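Long-range contact in transcriptional regulator (Actinomyces oris, PDB 5V8C), which is a LytR-Cps2A-Psr phosphotransferase that mediates glycosylation of a cell wall-anchored surface protein in a Gram-positive bacterium: residues Q62-L74 and A246-T259. Residues are numbered along the deposited sequence; the frame is centred on the assembly and turned at random.
Sequences QEGVTIINLPRDL and ARRAGATTIIDLPT. With PO4 (phosphate ion), chain C.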
ATOM      1  N   GLN A  62     -11.605  16.637  -3.971  1.00109.81           N
ATOM      2  CA  GLN A  62     -12.533  17.563  -3.313  1.00111.84           C
ATOM      3  C   GLN A  62     -13.663  16.847  -2.557  1.00116.90           C
ATOM      4  O   GLN A  62     -14.328  17.473  -1.731  1.00117.91           O
ATOM      5  CB  GLN A  62     -13.078  18.611  -4.299  1.00115.89           C
ATOM      6  CG  GLN A  62     -12.505  20.016  -4.080  1.00136.93           C
ATOM      7  CD  GLN A  62     -11.059  20.147  -4.515  1.00160.76           C
ATOM      8  OE1 GLN A  62     -10.755  20.410  -5.685  1.00159.96           O
ATOM      9  NE2 GLN A  62     -10.134  20.010  -3.573  1.00148.50           N
ATOM     10  N   GLU A  63     -13.857  15.535  -2.816  1.00112.29           N
ATOM     11  CA  GLU A  63     -14.840  14.706  -2.106  1.00111.71           C
ATOM     12  C   GLU A  63     -14.244  14.289  -0.755  1.00111.77           C
ATOM     13  O   GLU A  63     -14.940  14.300   0.261  1.00111.92           O
ATOM     14  CB  GLU A  63     -15.216  13.445  -2.920  1.00113.39           C
ATOM     15  CG  GLU A  63     -15.780  13.711  -4.311  1.00128.43           C
ATOM     16  CD  GLU A  63     -17.242  14.106  -4.422  1.00149.67           C
ATOM     17  OE1 GLU A  63     -17.886  14.360  -3.378  1.00145.31           O
ATOM     18  OE2 GLU A  63     -17.745  14.169  -5.567  1.00140.92           O
ATOM     19  N   GLY A  64     -12.951  13.956  -0.772  1.00104.32           N
ATOM     20  CA  GLY A  64     -12.185  13.516   0.388  1.00100.49           C
ATOM     21  C   GLY A  64     -10.873  12.866   0.001  1.00 97.71           C
ATOM     22  O   GLY A  64     -10.103  13.440  -0.770  1.00 98.40           O
ATOM     23  N   VAL A  65     -10.591  11.683   0.549  1.00 88.93           N
ATOM     24  CA  VAL A  65      -9.374  10.916   0.260  1.00 86.02           C
ATOM     25  C   VAL A  65      -9.744   9.438   0.158  1.00 86.35           C
ATOM     26  O   VAL A  65     -10.393   8.909   1.058  1.00 85.63           O
ATOM     27  CB  VAL A  65      -8.222  11.160   1.289  1.00 87.95           C
ATOM     28  CG1 VAL A  65      -7.113  10.109   1.164  1.00 85.70           C
ATOM     29  CG2 VAL A  65      -7.641  12.568   1.158  1.00 88.19           C
ATOM     30  N   THR A  66      -9.342   8.788  -0.943  1.00 80.15           N
ATOM     31  CA  THR A  66      -9.575   7.371  -1.182  1.00 78.69           C
ATOM     32  C   THR A  66      -8.244   6.661  -1.371  1.00 80.24           C
ATOM     33  O   THR A  66      -7.358   7.161  -2.064  1.00 80.22           O
ATOM     34  CB  THR A  66     -10.558   7.163  -2.354  1.00 90.32           C
ATOM     35  OG1 THR A  66     -11.851   7.607  -1.949  1.00 95.07           O
ATOM     36  CG2 THR A  66     -10.670   5.706  -2.793  1.00 86.94           C
ATOM     37  N   ILE A  67      -8.097   5.513  -0.723  1.00 75.34           N
ATOM     38  CA  ILE A  67      -6.912   4.678  -0.841  1.00 74.66           C
ATOM     39  C   ILE A  67      -7.352   3.351  -1.448  1.00 77.13           C
ATOM     40  O   ILE A  67      -8.268   2.708  -0.933  1.00 76.30           O
ATOM     41  CB  ILE A  67      -6.196   4.521   0.524  1.00 77.21           C
ATOM     42  CG1 ILE A  67      -5.581   5.861   0.968  1.00 77.88           C
ATOM     43  CG2 ILE A  67      -5.144   3.404   0.491  1.00 77.53           C
ATOM     44  CD1 ILE A  67      -5.307   5.960   2.440  1.00 86.39           C
ATOM     45  N   ILE A  68      -6.766   3.003  -2.596  1.00 73.35           N
ATOM     46  CA  ILE A  68      -7.056   1.763  -3.312  1.00 73.18           C
ATOM     47  C   ILE A  68      -5.874   0.834  -3.154  1.00 76.28           C
ATOM     48  O   ILE A  68      -4.767   1.152  -3.595  1.00 75.87           O
ATOM     49  CB  ILE A  68      -7.493   1.982  -4.792  1.00 77.11           C
ATOM     50  CG1 ILE A  68      -8.830   2.755  -4.841  1.00 77.50           C
ATOM     51  CG2 ILE A  68      -7.629   0.641  -5.527  1.00 78.00           C
ATOM     52  CD1 ILE A  68      -9.020   3.629  -5.993  1.00 79.73           C
ATOM     53  N   ASN A  69      -6.089  -0.259  -2.415  1.00 72.55           N
ATOM     54  CA  ASN A  69      -5.045  -1.233  -2.135  1.00 71.63           C
ATOM     55  C   ASN A  69      -5.015  -2.229  -3.290  1.00 76.63           C
ATOM     56  O   ASN A  69      -6.027  -2.868  -3.582  1.00 77.61           O
ATOM     57  CB  ASN A  69      -5.298  -1.899  -0.767  1.00 72.07           C
ATOM     58  CG  ASN A  69      -4.276  -2.929  -0.328  1.00 99.96           C
ATOM     59  OD1 ASN A  69      -3.074  -2.826  -0.603  1.00 91.95           O
ATOM     60  ND2 ASN A  69      -4.730  -3.922   0.425  1.00 91.51           N
ATOM     61  N   LEU A  70      -3.907  -2.243  -4.036  1.00 74.27           N
ATOM     62  CA  LEU A  70      -3.753  -3.116  -5.199  1.00 75.94           C
ATOM     63  C   LEU A  70      -3.079  -4.422  -4.791  1.00 78.42           C
ATOM     64  O   LEU A  70      -1.944  -4.386  -4.307  1.00 76.85           O
ATOM     65  CB  LEU A  70      -2.952  -2.418  -6.305  1.00 77.74           C
ATOM     66  CG  LEU A  70      -3.554  -1.138  -6.893  1.00 85.31           C
ATOM     67  CD1 LEU A  70      -2.553  -0.433  -7.795  1.00 87.51           C
ATOM     68  CD2 LEU A  70      -4.841  -1.417  -7.653  1.00 87.40           C
ATOM     69  N   PRO A  71      -3.767  -5.580  -4.939  1.00 75.29           N
ATOM     70  CA  PRO A  71      -3.157  -6.861  -4.532  1.00 74.35           C
ATOM     71  C   PRO A  71      -1.871  -7.185  -5.302  1.00 80.01           C
ATOM     72  O   PRO A  71      -1.840  -7.054  -6.522  1.00 80.75           O
ATOM     73  CB  PRO A  71      -4.270  -7.881  -4.789  1.00 76.04           C
ATOM     74  CG  PRO A  71      -5.151  -7.249  -5.790  1.00 81.66           C
ATOM     75  CD  PRO A  71      -5.120  -5.785  -5.492  1.00 77.57           C
ATOM     76  N   ARG A  72      -0.797  -7.546  -4.573  1.00 76.22           N
ATOM     77  CA  ARG A  72       0.541  -7.820  -5.117  1.00 77.63           C
ATOM     78  C   ARG A  72       0.589  -8.971  -6.140  1.00 84.29           C
ATOM     79  O   ARG A  72       1.406  -8.945  -7.062  1.00 84.02           O
ATOM     80  CB  ARG A  72       1.550  -8.058  -3.972  1.00 76.78           C
ATOM     81  CG  ARG A  72       1.269  -9.318  -3.131  1.00 80.67           C
ATOM     82  CD  ARG A  72       2.288  -9.586  -2.028  1.00 85.72           C
ATOM     83  NE  ARG A  72       3.653  -9.771  -2.535  1.00102.87           N
ATOM     84  CZ  ARG A  72       4.116 -10.902  -3.062  1.00121.44           C
ATOM     85  NH1 ARG A  72       3.320 -11.956  -3.194  1.00109.66           N
ATOM     86  NH2 ARG A  72       5.376 -10.983  -3.470  1.00111.39           N
ATOM     87  N   ASP A  73      -0.279  -9.978  -5.959  1.00 82.05           N
ATOM     88  CA  ASP A  73      -0.353 -11.167  -6.811  1.00 82.88           C
ATOM     89  C   ASP A  73      -1.112 -10.902  -8.108  1.00 85.29           C
ATOM     90  O   ASP A  73      -1.062 -11.725  -9.013  1.00 84.41           O
ATOM     91  CB  ASP A  73      -0.947 -12.363  -6.039  1.00 84.78           C
ATOM     92  CG  ASP A  73      -2.204 -12.054  -5.234  1.00103.38           C
ATOM     93  OD1 ASP A  73      -2.116 -11.241  -4.279  1.00104.00           O
ATOM     94  OD2 ASP A  73      -3.259 -12.676  -5.512  1.00111.86           O
ATOM     95  N   LEU A  74      -1.767  -9.730  -8.219  1.00 81.89           N
ATOM     96  CA  LEU A  74      -2.523  -9.343  -9.415  1.00 82.30           C
ATOM     97  C   LEU A  74      -1.606  -9.226 -10.648  1.00 85.58           C
ATOM     98  O   LEU A  74      -0.593  -8.536 -10.604  1.00 85.25           O
ATOM     99  CB  LEU A  74      -3.285  -8.031  -9.151  1.00 81.55           C
ATOM    100  CG  LEU A  74      -3.984  -7.362 -10.335  1.00 87.75           C
ATOM    101  CD1 LEU A  74      -5.378  -7.949 -10.568  1.00 88.65           C
ATOM    102  CD2 LEU A  74      -4.043  -5.863 -10.146  1.00 87.46           C
ATOM    103  N   ALA A 246      -9.936  15.326   5.461  1.00 85.88           N
ATOM    104  CA  ALA A 246     -10.800  14.203   5.091  1.00 85.41           C
ATOM    105  C   ALA A 246     -11.096  13.243   6.259  1.00 88.16           C
ATOM    106  O   ALA A 246     -12.125  12.577   6.223  1.00 88.76           O
ATOM    107  CB  ALA A 246     -10.224  13.458   3.898  1.00 85.26           C
ATOM    108  N   ARG A 247     -10.224  13.178   7.290  1.00 82.75           N
ATOM    109  CA  ARG A 247     -10.480  12.375   8.495  1.00 82.76           C
ATOM    110  C   ARG A 247     -11.643  13.036   9.287  1.00 89.09           C
ATOM    111  O   ARG A 247     -12.574  12.348   9.719  1.00 90.18           O
ATOM    112  CB  ARG A 247      -9.238  12.341   9.406  1.00 82.95           C
ATOM    113  CG  ARG A 247      -8.298  11.183   9.194  1.00 95.61           C
ATOM    114  CD  ARG A 247      -8.340  10.222  10.366  1.00117.79           C
ATOM    115  NE  ARG A 247      -9.430   9.253  10.225  1.00137.82           N
ATOM    116  CZ  ARG A 247      -9.328   8.100   9.570  1.00147.97           C
ATOM    117  NH1 ARG A 247      -8.179   7.750   9.004  1.00125.35           N
ATOM    118  NH2 ARG A 247     -10.372   7.289   9.479  1.00136.65           N
ATOM    119  N   ARG A 248     -11.569  14.370   9.474  1.00 84.88           N
ATOM    120  CA  ARG A 248     -12.551  15.168  10.208  1.00 86.06           C
ATOM    121  C   ARG A 248     -13.899  15.191   9.522  1.00 92.17           C
ATOM    122  O   ARG A 248     -14.924  15.182  10.199  1.00 93.96           O
ATOM    123  CB  ARG A 248     -12.042  16.607  10.425  1.00 84.80           C
ATOM    124  N   ALA A 249     -13.903  15.225   8.181  1.00 89.20           N
ATOM    125  CA  ALA A 249     -15.128  15.265   7.381  1.00 90.32           C
ATOM    126  C   ALA A 249     -15.741  13.876   7.167  1.00 94.87           C
ATOM    127  O   ALA A 249     -16.832  13.770   6.598  1.00 96.85           O
ATOM    128  CB  ALA A 249     -14.858  15.939   6.043  1.00 90.83           C
ATOM    129  N   GLY A 250     -15.054  12.839   7.643  1.00 89.35           N
ATOM    130  CA  GLY A 250     -15.482  11.457   7.474  1.00 89.85           C
ATOM    131  C   GLY A 250     -15.447  11.023   6.020  1.00 96.22           C
ATOM    132  O   GLY A 250     -16.231  10.167   5.595  1.00 97.79           O
ATOM    133  N   ALA A 251     -14.538  11.627   5.243  1.00 91.43           N
ATOM    134  CA  ALA A 251     -14.370  11.360   3.822  1.00 90.04           C
ATOM    135  C   ALA A 251     -13.024  10.681   3.533  1.00 88.36           C
ATOM    136  O   ALA A 251     -12.343  11.029   2.572  1.00 86.02           O
ATOM    137  CB  ALA A 251     -14.505  12.655   3.045  1.00 92.25           C
ATOM    138  N   THR A 252     -12.642   9.719   4.384  1.00 83.70           N
ATOM    139  CA  THR A 252     -11.408   8.942   4.243  1.00 81.95           C
ATOM    140  C   THR A 252     -11.791   7.473   4.077  1.00 85.51           C
ATOM    141  O   THR A 252     -12.473   6.925   4.938  1.00 87.40           O
ATOM    142  CB  THR A 252     -10.468   9.244   5.413  1.00 87.62           C
ATOM    143  OG1 THR A 252      -9.745  10.435   5.100  1.00 90.89           O
ATOM    144  CG2 THR A 252      -9.505   8.114   5.705  1.00 80.79           C
ATOM    145  N   THR A 253     -11.453   6.870   2.932  1.00 79.52           N
ATOM    146  CA  THR A 253     -11.902   5.514   2.638  1.00 78.53           C
ATOM    147  C   THR A 253     -10.798   4.648   2.092  1.00 80.20           C
ATOM    148  O   THR A 253      -9.982   5.122   1.307  1.00 78.91           O
ATOM    149  CB  THR A 253     -13.123   5.527   1.675  1.00 86.72           C
ATOM    150  OG1 THR A 253     -12.703   5.922   0.373  1.00 88.46           O
ATOM    151  CG2 THR A 253     -14.265   6.431   2.157  1.00 81.14           C
ATOM    152  N   ILE A 254     -10.786   3.364   2.495  1.00 76.24           N
ATOM    153  CA  ILE A 254      -9.817   2.370   2.032  1.00 74.06           C
ATOM    154  C   ILE A 254     -10.562   1.218   1.391  1.00 78.03           C
ATOM    155  O   ILE A 254     -11.390   0.572   2.038  1.00 77.17           O
ATOM    156  CB  ILE A 254      -8.846   1.884   3.145  1.00 74.34           C
ATOM    157  CG1 ILE A 254      -7.957   3.032   3.631  1.00 74.60           C
ATOM    158  CG2 ILE A 254      -7.993   0.709   2.643  1.00 70.15           C
ATOM    159  CD1 ILE A 254      -7.628   2.986   5.087  1.00 80.12           C
ATOM    160  N   ILE A 255     -10.251   0.953   0.125  1.00 75.54           N
ATOM    161  CA  ILE A 255     -10.893  -0.111  -0.630  1.00 76.38           C
ATOM    162  C   ILE A 255      -9.860  -1.003  -1.308  1.00 82.00           C
ATOM    163  O   ILE A 255      -8.823  -0.533  -1.780  1.00 79.38           O
ATOM    164  CB  ILE A 255     -12.009   0.401  -1.601  1.00 80.83           C
ATOM    165  CG1 ILE A 255     -12.150  -0.495  -2.851  1.00 83.00           C
ATOM    166  CG2 ILE A 255     -11.837   1.884  -1.985  1.00 80.75           C
ATOM    167  CD1 ILE A 255     -13.592  -0.586  -3.477  1.00 98.28           C
ATOM    168  N   ASP A 256     -10.129  -2.314  -1.262  1.00 82.34           N
ATOM    169  CA  ASP A 256      -9.371  -3.350  -1.941  1.00 82.25           C
ATOM    170  C   ASP A 256      -9.937  -3.511  -3.337  1.00 88.24           C
ATOM    171  O   ASP A 256     -11.159  -3.501  -3.513  1.00 90.02           O
ATOM    172  CB  ASP A 256      -9.466  -4.663  -1.173  1.00 83.76           C
ATOM    173  CG  ASP A 256      -8.546  -4.677   0.029  1.00104.07           C
ATOM    174  OD1 ASP A 256      -8.977  -4.213   1.108  1.00108.10           O
ATOM    175  OD2 ASP A 256      -7.359  -5.056  -0.134  1.00107.09           O
ATOM    176  N   LEU A 257      -9.046  -3.577  -4.336  1.00 84.43           N
ATOM    177  CA  LEU A 257      -9.395  -3.767  -5.742  1.00 85.43           C
ATOM    178  C   LEU A 257     -10.247  -5.048  -5.859  1.00 89.82           C
ATOM    179  O   LEU A 257      -9.805  -6.115  -5.422  1.00 88.25           O
ATOM    180  CB  LEU A 257      -8.086  -3.911  -6.538  1.00 85.39           C
ATOM    181  CG  LEU A 257      -7.953  -3.297  -7.940  1.00 90.58           C
ATOM    182  CD1 LEU A 257      -7.711  -4.358  -8.977  1.00 90.97           C
ATOM    183  CD2 LEU A 257      -9.084  -2.352  -8.291  1.00 93.32           C
ATOM    184  N   PRO A 258     -11.506  -4.958  -6.323  1.00 89.08           N
ATOM    185  CA  PRO A 258     -12.348  -6.168  -6.370  1.00 91.22           C
ATOM    186  C   PRO A 258     -11.999  -7.163  -7.481  1.00101.60           C
ATOM    187  O   PRO A 258     -12.555  -7.096  -8.579  1.00104.90           O
ATOM    188  CB  PRO A 258     -13.770  -5.611  -6.498  1.00 93.90           C
ATOM    189  CG  PRO A 258     -13.605  -4.282  -7.123  1.00 98.68           C
ATOM    190  CD  PRO A 258     -12.221  -3.773  -6.832  1.00 92.36           C
ATOM    191  N   THR A 259     -11.099  -8.111  -7.192  1.00 99.67           N
ATOM    192  CA  THR A 259     -10.729  -9.150  -8.162  1.00102.30           C
ATOM    193  C   THR A 259     -11.655 -10.357  -8.007  1.00110.35           C
ATOM    194  O   THR A 259     -12.255 -10.536  -6.946  1.00110.33           O
ATOM    195  CB  THR A 259      -9.251  -9.544  -8.017  1.00110.25           C
ATOM    196  OG1 THR A 259      -9.042 -10.198  -6.763  1.00109.39           O
ATOM    197  CG2 THR A 259      -8.310  -8.354  -8.158  1.00107.44           C
TER
HETATM  198  P   PO4 C 402       6.202 -15.308  -3.478  1.00188.50           P
HETATM  199  O1  PO4 C 402       7.222 -16.361  -4.118  1.00188.45           O
HETATM  200  O2  PO4 C 402       5.119 -14.899  -4.582  1.00188.51           O
HETATM  201  O3  PO4 C 402       7.005 -14.002  -3.019  1.00188.35           O
HETATM  202  O4  PO4 C 402       5.494 -15.942  -2.250  1.00188.27           O
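Val65 to Asn69 pairs in register with Thr252 to Asp256 as two parallel beta strands, which places 252-256 at the edge of the mixed central sheet of this LytR-Cps2A-Psr fold; on its other side, 65-70 is bonded to strand 52-60. The ladder runs from Val65 N to Ala251 O (2.8 Å) through to Leu257 N and Asn69 O (3.2 Å). Before it, Gly64, in a backbone conformation open chiefly to glycine, brings its CA alongside Ala251 O, and a Schellman motif at Gly250, with positive phi, ends helix 233-248.

From Val65 to Ile68 and from Thr252 to Ile255 every residue is beta-branched, a type that favours extended backbone. Ile67 and Ile254 lie side by side, CB of the first 3.9 Å from CG1 of the second, on the face covered by helix 182-208. On the other face, the Thr66 and Thr253 side chains cross obliquely, with Thr66 OG1 and Thr253 OG1 3.0 Å apart, within hydrogen-bonding distance; chi1 of 71° sets Thr253 OG1 between its backbone N and carbonyl carbon, turned toward Thr66. Ile255 lies on this face too, against Leu277 of helix 272-280.

Beyond the strands, Leu257 buries more surface against the other segment than any other residue here. Leu257 CG packs 3.6 Å from Leu70 CD2, its CB lies against Pro71 CD, and its side chain crosses that of Leu74 at about a right angle. Pro71, lacking an N-H to continue the ladder, opens a type I turn that brings Leu74 CD1 within 3.8 Å of Thr259 CG2.

On the Ile67 face, Asn69 runs alongside Asp256. With CG anti to the backbone N (chi1 -179°), the amide lies beside the carboxylate, and ND2 also bonds Thr193 OG1 of helix 182-208. Amide and carboxylate planes are far from coplanar, and Asn69 ND2 meets Asp256 OD2 on its syn side at 2.9 Å, 32° out of the carboxylate plane.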